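Local coordinates for omega transaminase (Pseudomonas sp., PDB 5LHA), which catalyses the PLP-dependent transfer of an amino group between amines or amino acids and keto compounds, as expected of a class-III omega-transaminase of fold type I, at residues Asp126-Glu129 with Thr130-Met134. Sequence-based numbering, arbitrary orientation.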
loop_
_atom_site.group_PDB
_atom_site.type_symbol
_atom_site.label_atom_id
_atom_site.label_comp_id
_atom_site.label_asym_id
_atom_site.label_seq_id
_atom_site.Cartn_x
_atom_site.Cartn_y
_atom_site.Cartn_z
ATOM N N ASP A 126 -5.272 8.777 -19.531
ATOM C CA ASP A 126 -3.845 9.028 -19.718
ATOM C C ASP A 126 -3.445 10.355 -19.103
ATOM O O ASP A 126 -2.399 10.460 -18.454
ATOM C CB ASP A 126 -3.462 9.050 -21.199
ATOM C CG ASP A 126 -3.760 7.774 -21.924
ATOM O OD1 ASP A 126 -4.369 6.856 -21.344
ATOM O OD2 ASP A 126 -3.339 7.689 -23.103
ATOM N N ALA A 127 -4.215 11.406 -19.393
ATOM C CA ALA A 127 -3.873 12.734 -18.893
ATOM C C ALA A 127 -3.885 12.762 -17.376
ATOM O O ALA A 127 -3.032 13.396 -16.750
ATOM C CB ALA A 127 -4.838 13.772 -19.460
ATOM N N VAL A 128 -4.836 12.050 -16.771
ATOM C CA VAL A 128 -4.920 11.988 -15.317
ATOM C C VAL A 128 -3.770 11.159 -14.756
ATOM O O VAL A 128 -3.070 11.586 -13.827
ATOM C CB VAL A 128 -6.293 11.438 -14.890
ATOM C CG1 VAL A 128 -6.291 11.092 -13.409
ATOM C CG2 VAL A 128 -7.390 12.459 -15.220
ATOM N N GLU A 129 -3.571 9.952 -15.299
ATOM C CA GLU A 129 -2.449 9.121 -14.872
ATOM C C GLU A 129 -1.137 9.888 -14.955
ATOM O O GLU A 129 -0.287 9.788 -14.062
ATOM C CB GLU A 129 -2.382 7.849 -15.720
ATOM C CG GLU A 129 -1.667 6.684 -15.032
ATOM C CD GLU A 129 -2.525 6.018 -13.955
ATOM O OE1 GLU A 129 -3.576 6.587 -13.598
ATOM O OE2 GLU A 129 -2.154 4.926 -13.465
ATOM N N THR A 130 -0.953 10.641 -16.039
ATOM C CA THR A 130 0.248 11.448 -16.221
ATOM C C THR A 130 0.358 12.540 -15.161
ATOM O O THR A 130 1.440 12.776 -14.608
ATOM C CB THR A 130 0.226 12.051 -17.626
ATOM O OG1 THR A 130 0.189 10.987 -18.583
ATOM C CG2 THR A 130 1.463 12.902 -17.886
ATOM N N ALA A 131 -0.753 13.211 -14.853
ATOM C CA ALA A 131 -0.729 14.265 -13.841
ATOM C C ALA A 131 -0.329 13.727 -12.474
ATOM O O ALA A 131 0.341 14.423 -11.704
ATOM C CB ALA A 131 -2.096 14.948 -13.755
ATOM N N LEU A 132 -0.761 12.507 -12.139
ATOM C CA LEU A 132 -0.443 11.940 -10.829
ATOM C C LEU A 132 1.035 11.598 -10.701
ATOM O O LEU A 132 1.682 11.990 -9.733
ATOM C CB LEU A 132 -1.297 10.701 -10.577
ATOM C CG LEU A 132 -2.791 11.005 -10.521
ATOM C CD1 LEU A 132 -3.611 9.732 -10.375
ATOM C CD2 LEU A 132 -3.084 11.988 -9.378
ATOM N N LYS A 133 1.586 10.867 -11.670
ATOM C CA LYS A 133 2.989 10.453 -11.607
ATOM C C LYS A 133 3.937 11.644 -11.733
ATOM O O LYS A 133 4.990 11.678 -11.085
ATOM C CB LYS A 133 3.272 9.446 -12.720
ATOM C CG LYS A 133 2.657 8.077 -12.511
ATOM C CD LYS A 133 3.004 7.138 -13.663
ATOM C CE LYS A 133 4.471 6.756 -13.671
ATOM N NZ LYS A 133 4.908 6.263 -15.016
ATOM N N MET A 134 3.596 12.626 -12.574
ATOM C CA MET A 134 4.476 13.778 -12.747
ATOM C C MET A 134 4.389 14.736 -11.572
ATOM O O MET A 134 5.368 15.426 -11.272
ATOM C CB MET A 134 4.137 14.532 -14.035
ATOM C CG MET A 134 4.377 13.737 -15.306
ATOM S SD MET A 134 5.996 12.951 -15.398
ATOM C CE MET A 134 7.037 14.412 -15.408
#
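With chi1 at -60°, Thr130 carries its OG1 beside its own backbone N and turns it back along the helix to the carbonyl of Asp126, one turn earlier. Thr130 OG1 donates to Asp126 O at 2.6 Å, while Thr130 N reaches the same oxygen at 2.8 Å from the opposite face of the carbonyl plane. Two donors thus grip one acceptor. Leu132, its CG likewise set beside the backbone N (chi1 -63°), lays CG 3.4 Å from Val128 O and brings CD1 to 4.3 Å from Val128 CG1, a loose apolar contact on the flank where Val128 borders the bound PMP. The i to i+4 helical bonds run from Ala131 N to Ala127 O (3.0 Å), Leu132 N to Val128 O (3.0 Å, C=O...N angle 164°) and Lys133 N to Glu129 O (3.2 Å). His327 bridges Thr130 OG1 (through NE2) and Lys133 NZ (through ND1); NZ also bonds to Val160 O and Thr165 OG1 of the second subunit. Three backbone amides hold the Glu129 carboxylate: Gly164 N at OE1, Gly163 N and Met162 N of the second subunit at OE2. This part of helix 124-141, whose first residues Gly124 and Ser125 line the PMP pocket, is buried between the subunit interface and the large-domain sheet of the fold-type-I enzyme, on strands 115-121, 288-291 and 303-308.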